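Local coordinates for odorant-binding protein (Phormia regina, PDB 5DIC) that binds fatty acids such as palmitate among its helices and probably carries them as a secreted odorant-binding protein of the blowfly oral disk, at residues A[18-23]-A[46-51]; A[84-89]-A[106-111]. One frame throughout, in Å; residues are numbered along the deposited sequence.

In the fold
Contact 1 (18-23 with 46-51) and contact 2 (84-89 with 106-111) each join two helices through a disulfide. They lie on opposite sides of the chain's centre, with centres 21 Å apart and nearest atoms about 7 Å apart. Along the chain contact 1 closes before contact 2 opens. The two use four different helices. Contact 1 ties helix 6-22 to helix 43-55; contact 2 ties helix 79-89 to helix 97-113. The Cys47-Cys98 disulfide links helix 43-55 to helix 97-113 and so joins the two. Three disulfides among six cysteines are the hallmark of classic insect odorant-binding proteins, whose helices enclose the ligand, here palmitic acid.

Contact 1. Residues A[18-23]-A[46-51]; sequences ECVKQE and KCFGTC
Cys19 and Phe48 mark the closest backbone approach, with CA atoms 5.6 Å apart. The N-to-C directions of the short helix segments 18-22 and 46-51 make an angle of 132°. Their axes come within 8.8 Å. The disulfide between Cys19 and Cys51 fastens the pair. The two sulfurs arrive differently. Cys51 SG is anti to its backbone N, while Cys19 SG is anti to its carbonyl carbon.

Phe48 lies beside the bridge. Cys19 CB meets its ring atom CE2 at 3.6 Å, and Cys19 SG makes an oblique sulfur-aromatic contact with the ring. Val20 N sits at the ring edge, near its plane, and Val20 CG2 touches Phe48 CE2 at 4.0 Å.

Glu23, just past the helix end, reaches back across the gap. A bend at chi2 (-62°) brings CD back toward segment 46-51, and the carboxylate lies beside Cys47 and Cys51. Its OE1 comes 3.4 Å from Cys47 CB, and its OE2 comes 3.5 Å from Cys51 CB. Gln22 NE2 donates a hydrogen bond of 2.9 Å to Glu23 OE2. The bond is nearly straight (165°), lies in the plane of the Gln22 amide, and meets OE2 nearly along its C-O axis. The same NE2 passes 3.4 Å from Cys51 SG. Arg97 forms a salt bridge with Glu23 OE2, and Lys55 bonds Gln22 OE1. Glu23 OE2 thus takes two partners, and both polar ends of the Gln22 amide are engaged.

Around the contact, helix 27-34 packs on Val20 and Phe48. Helix 97-113 borders Gln22 and Cys51 through Arg97, and its Cys98 bonds Cys47 in a second disulfide.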
loop_
_atom_site.group_PDB
_atom_site.type_symbol
_atom_site.label_atom_id
_atom_site.label_comp_id
_atom_site.label_asym_id
_atom_site.label_seq_id
_atom_site.Cartn_x
_atom_site.Cartn_y
_atom_site.Cartn_z
ATOM N N GLU A 18 13.068 2.792 4.647
ATOM C CA GLU A 18 13.458 1.401 4.460
ATOM C C GLU A 18 13.246 0.971 3.015
ATOM O O GLU A 18 14.077 0.272 2.438
ATOM C CB GLU A 18 12.621 0.472 5.349
ATOM C CG GLU A 18 12.966 0.510 6.821
ATOM C CD GLU A 18 11.899 -0.115 7.706
ATOM O OE1 GLU A 18 10.765 -0.382 7.246
ATOM O OE2 GLU A 18 12.213 -0.327 8.904
ATOM N N CYS A 19 12.109 1.333 2.450
ATOM C CA CYS A 19 11.763 0.869 1.112
ATOM C C CYS A 19 12.459 1.593 -0.003
ATOM O O CYS A 19 12.764 1.008 -1.049
ATOM C CB CYS A 19 10.265 0.895 0.979
ATOM S SG CYS A 19 9.476 -0.391 1.992
ATOM N N VAL A 20 12.775 2.874 0.184
ATOM C CA VAL A 20 13.597 3.575 -0.795
ATOM C C VAL A 20 14.942 2.859 -0.936
ATOM O O VAL A 20 15.459 2.666 -2.036
ATOM C CB VAL A 20 13.790 5.061 -0.388
ATOM C CG1 VAL A 20 14.976 5.693 -1.100
ATOM C CG2 VAL A 20 12.512 5.862 -0.657
ATOM N N LYS A 21 15.521 2.462 0.198
ATOM C CA LYS A 21 16.785 1.731 0.181
ATOM C C LYS A 21 16.622 0.320 -0.415
ATOM O O LYS A 21 17.331 -0.061 -1.342
ATOM C CB LYS A 21 17.351 1.641 1.591
ATOM C CG LYS A 21 18.694 0.940 1.652
ATOM C CD LYS A 21 19.292 0.938 3.059
ATOM C CE LYS A 21 20.636 0.229 3.079
ATOM N NZ LYS A 21 21.264 0.255 4.428
ATOM N N GLN A 22 15.653 -0.436 0.092
ATOM C CA GLN A 22 15.520 -1.842 -0.281
ATOM C C GLN A 22 15.195 -2.015 -1.753
ATOM O O GLN A 22 15.715 -2.921 -2.424
ATOM C CB GLN A 22 14.426 -2.517 0.545
ATOM C CG GLN A 22 14.281 -3.997 0.285
ATOM C CD GLN A 22 13.296 -4.630 1.215
ATOM O OE1 GLN A 22 13.556 -4.786 2.391
ATOM N NE2 GLN A 22 12.113 -4.939 0.700
ATOM N N GLU A 23 14.348 -1.124 -2.282
ATOM C CA GLU A 23 13.909 -1.216 -3.677
ATOM C C GLU A 23 14.706 -0.307 -4.620
ATOM O O GLU A 23 14.357 -0.160 -5.782
ATOM C CB GLU A 23 12.416 -0.988 -3.793
ATOM C CG GLU A 23 11.594 -1.845 -2.833
ATOM C CD GLU A 23 11.686 -3.344 -3.013
ATOM O OE1 GLU A 23 11.813 -3.819 -4.160
ATOM O OE2 GLU A 23 11.525 -4.048 -1.991
ATOM N N LYS A 46 6.527 1.047 -8.220
ATOM C CA LYS A 46 5.682 -0.098 -7.889
ATOM C C LYS A 46 6.344 -0.992 -6.855
ATOM O O LYS A 46 5.686 -1.483 -5.930
ATOM C CB LYS A 46 5.370 -0.914 -9.151
ATOM C CG LYS A 46 4.528 -0.170 -10.179
ATOM C CD LYS A 46 4.206 -1.126 -11.344
ATOM C CE LYS A 46 3.402 -0.526 -12.458
ATOM N NZ LYS A 46 3.239 -1.595 -13.498
ATOM N N CYS A 47 7.644 -1.211 -6.996
ATOM C CA CYS A 47 8.325 -1.999 -5.987
ATOM C C CYS A 47 8.363 -1.307 -4.633
ATOM O O CYS A 47 8.175 -1.952 -3.610
ATOM C CB CYS A 47 9.737 -2.321 -6.407
ATOM S SG CYS A 47 9.879 -3.513 -7.765
ATOM N N PHE A 48 8.582 0.016 -4.634
ATOM C CA PHE A 48 8.481 0.767 -3.389
ATOM C C PHE A 48 7.140 0.527 -2.698
ATOM O O PHE A 48 7.095 0.273 -1.499
ATOM C CB PHE A 48 8.643 2.274 -3.654
ATOM C CG PHE A 48 8.340 3.090 -2.425
ATOM C CD1 PHE A 48 7.059 3.508 -2.186
ATOM C CD2 PHE A 48 9.306 3.361 -1.479
ATOM C CE1 PHE A 48 6.723 4.153 -1.009
ATOM C CE2 PHE A 48 9.002 4.016 -0.317
ATOM C CZ PHE A 48 7.711 4.409 -0.071
ATOM N N GLY A 49 6.056 0.643 -3.447
ATOM C CA GLY A 49 4.740 0.508 -2.837
ATOM C C GLY A 49 4.546 -0.885 -2.288
ATOM O O GLY A 49 4.021 -1.052 -1.203
ATOM N N THR A 50 4.958 -1.896 -3.065
ATOM C CA THR A 50 4.892 -3.270 -2.589
ATOM C C THR A 50 5.655 -3.458 -1.301
ATOM O O THR A 50 5.151 -4.033 -0.329
ATOM C CB THR A 50 5.367 -4.205 -3.713
ATOM O OG1 THR A 50 4.521 -4.061 -4.860
ATOM C CG2 THR A 50 5.328 -5.628 -3.327
ATOM N N CYS A 51 6.886 -2.959 -1.294
ATOM C CA CYS A 51 7.694 -2.978 -0.087
ATOM C C CYS A 51 6.986 -2.317 1.090
ATOM O O CYS A 51 7.002 -2.831 2.203
ATOM C CB CYS A 51 9.039 -2.301 -0.354
ATOM S SG CYS A 51 10.141 -2.131 1.037
#

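Contact 2. Residues A[84-89]-A[106-111]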
loop_
_atom_site.group_PDB
_atom_site.type_symbol
_atom_site.label_atom_id
_atom_site.label_comp_id
_atom_site.label_asym_id
_atom_site.label_seq_id
_atom_site.Cartn_x
_atom_site.Cartn_y
_atom_site.Cartn_z
ATOM N N ALA A 84 -15.500 -6.170 2.585
ATOM C CA ALA A 84 -15.954 -6.219 1.215
ATOM C C ALA A 84 -14.806 -5.876 0.262
ATOM O O ALA A 84 -14.638 -6.511 -0.786
ATOM C CB ALA A 84 -17.126 -5.274 1.002
ATOM N N ALA A 85 -13.986 -4.889 0.615
ATOM C CA ALA A 85 -12.824 -4.534 -0.214
ATOM C C ALA A 85 -11.806 -5.672 -0.252
ATOM O O ALA A 85 -11.234 -5.975 -1.304
ATOM C CB ALA A 85 -12.163 -3.295 0.336
ATOM N N LEU A 86 -11.606 -6.337 0.881
ATOM C CA LEU A 86 -10.764 -7.523 0.905
ATOM C C LEU A 86 -11.287 -8.591 -0.033
ATOM O O LEU A 86 -10.520 -9.185 -0.794
ATOM C CB LEU A 86 -10.641 -8.084 2.330
ATOM C CG LEU A 86 -9.674 -7.312 3.231
ATOM C CD1 LEU A 86 -9.979 -7.591 4.681
ATOM C CD2 LEU A 86 -8.252 -7.655 2.906
ATOM N N ASP A 87 -12.599 -8.839 -0.002
ATOM C CA ASP A 87 -13.151 -9.883 -0.839
ATOM C C ASP A 87 -12.920 -9.597 -2.310
ATOM O O ASP A 87 -12.701 -10.509 -3.116
ATOM C CB ASP A 87 -14.650 -10.033 -0.604
ATOM C CG ASP A 87 -14.984 -10.823 0.655
ATOM O OD1 ASP A 87 -14.118 -11.556 1.176
ATOM O OD2 ASP A 87 -16.145 -10.733 1.100
ATOM N N LYS A 88 -12.996 -8.326 -2.669
ATOM C CA LYS A 88 -12.830 -7.914 -4.059
ATOM C C LYS A 88 -11.393 -7.784 -4.538
ATOM O O LYS A 88 -11.136 -7.969 -5.738
ATOM C CB LYS A 88 -13.558 -6.604 -4.259
ATOM C CG LYS A 88 -15.046 -6.811 -4.087
ATOM C CD LYS A 88 -15.890 -6.179 -5.170
ATOM C CE LYS A 88 -16.154 -4.713 -4.885
ATOM N NZ LYS A 88 -16.929 -4.099 -5.998
ATOM N N CYS A 89 -10.464 -7.510 -3.633
ATOM C CA CYS A 89 -9.121 -7.155 -4.046
ATOM C C CYS A 89 -8.041 -8.144 -3.708
ATOM O O CYS A 89 -6.944 -8.077 -4.281
ATOM C CB CYS A 89 -8.757 -5.812 -3.431
ATOM S SG CYS A 89 -9.810 -4.440 -3.980
ATOM N N GLU A 106 -4.182 -0.588 -6.251
ATOM C CA GLU A 106 -5.132 0.112 -7.114
ATOM C C GLU A 106 -6.565 -0.338 -6.884
ATOM O O GLU A 106 -7.490 0.479 -6.889
ATOM C CB GLU A 106 -4.781 -0.072 -8.604
ATOM C CG GLU A 106 -3.498 0.633 -9.092
ATOM C CD GLU A 106 -3.731 1.615 -10.244
ATOM O OE1 GLU A 106 -4.143 2.761 -9.959
ATOM O OE2 GLU A 106 -3.472 1.276 -11.428
ATOM N N CYS A 107 -6.729 -1.625 -6.611
ATOM C CA CYS A 107 -8.049 -2.164 -6.324
ATOM C C CYS A 107 -8.591 -1.581 -5.011
ATOM O O CYS A 107 -9.759 -1.181 -4.950
ATOM C CB CYS A 107 -8.023 -3.675 -6.298
ATOM S SG CYS A 107 -9.617 -4.489 -6.013
ATOM N N PHE A 108 -7.755 -1.515 -3.979
ATOM C CA PHE A 108 -8.205 -0.911 -2.718
ATOM C C PHE A 108 -8.547 0.570 -2.893
ATOM O O PHE A 108 -9.498 1.061 -2.298
ATOM C CB PHE A 108 -7.177 -1.106 -1.610
ATOM C CG PHE A 108 -7.315 -2.416 -0.894
ATOM C CD1 PHE A 108 -8.221 -2.582 0.158
ATOM C CD2 PHE A 108 -6.519 -3.482 -1.239
ATOM C CE1 PHE A 108 -8.329 -3.783 0.816
ATOM C CE2 PHE A 108 -6.620 -4.687 -0.564
ATOM C CZ PHE A 108 -7.529 -4.832 0.450
ATOM N N GLU A 109 -7.767 1.276 -3.706
ATOM C CA GLU A 109 -8.055 2.678 -3.963
ATOM C C GLU A 109 -9.390 2.825 -4.678
ATOM O O GLU A 109 -10.141 3.764 -4.418
ATOM C CB GLU A 109 -6.927 3.354 -4.743
ATOM C CG GLU A 109 -5.686 3.665 -3.918
ATOM C CD GLU A 109 -5.932 4.646 -2.770
ATOM O OE1 GLU A 109 -6.899 5.432 -2.829
ATOM O OE2 GLU A 109 -5.158 4.647 -1.798
ATOM N N LYS A 110 -9.688 1.921 -5.605
ATOM C CA LYS A 110 -10.975 1.931 -6.287
ATOM C C LYS A 110 -12.104 1.687 -5.285
ATOM O O LYS A 110 -13.123 2.372 -5.325
ATOM C CB LYS A 110 -10.986 0.906 -7.419
ATOM C CG LYS A 110 -12.290 0.801 -8.157
ATOM C CD LYS A 110 -12.154 -0.158 -9.338
ATOM C CE LYS A 110 -13.326 -0.080 -10.307
ATOM N NZ LYS A 110 -12.904 -0.377 -11.705
ATOM N N ALA A 111 -11.909 0.734 -4.382
ATOM C CA ALA A 111 -12.895 0.444 -3.335
ATOM C C ALA A 111 -13.135 1.680 -2.464
ATOM O O ALA A 111 -14.275 2.007 -2.138
ATOM C CB ALA A 111 -12.452 -0.744 -2.493
#
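Ala85 opens the contact on segment 84-89 of helix 79-89. Its CB meets Ala111 CB at 3.8 Å and Phe108 CE1 at 3.9 Å. Two small side chains face each other here, and the backbones come close, with CA atoms of Ala85 and Ala111 5.9 Å apart. The helix segments run roughly antiparallel, at 140°, with axes 9.4 Å apart.

Leu86 starts away from segment 106-111, but its branch CD2 returns to it. CD2 meets Phe108 CZ at 3.8 Å, at the edge of the ring and in its plane. Leu86 also packs on helix 66-77, at Val69 and Leu70, so it joins three helices.

Lys88 adds little. Its carbonyl O lies near Cys107 SG, and its NZ has a long, weak ion pair with Glu114.

Cys89 ends the helix and carries the disulfide to Cys107, with an S-S torsion (chi3) of -79°. Cys107 SG is anti to its own backbone N (chi1 -178°), while Cys89 SG is anti to its carbonyl carbon, beside the backbone N. Cys89 also lies over one face of Phe108. Its CB is 4.1 Å from the ring centroid, a CH-pi contact, and its SG is 4.5 Å from the same centroid, a sulfur-aromatic contact. Phe108 thus meets a cysteine over a face and a leucine at its edge.

One palmitic acid touches Phe108 and another touches Ala85, so the contact lines part of the ligand site. No hydrogen bond crosses between the segments. The chemistry is apolar packing, and what it offers the fatty-acid chain is an apolar surface held by one covalent bond.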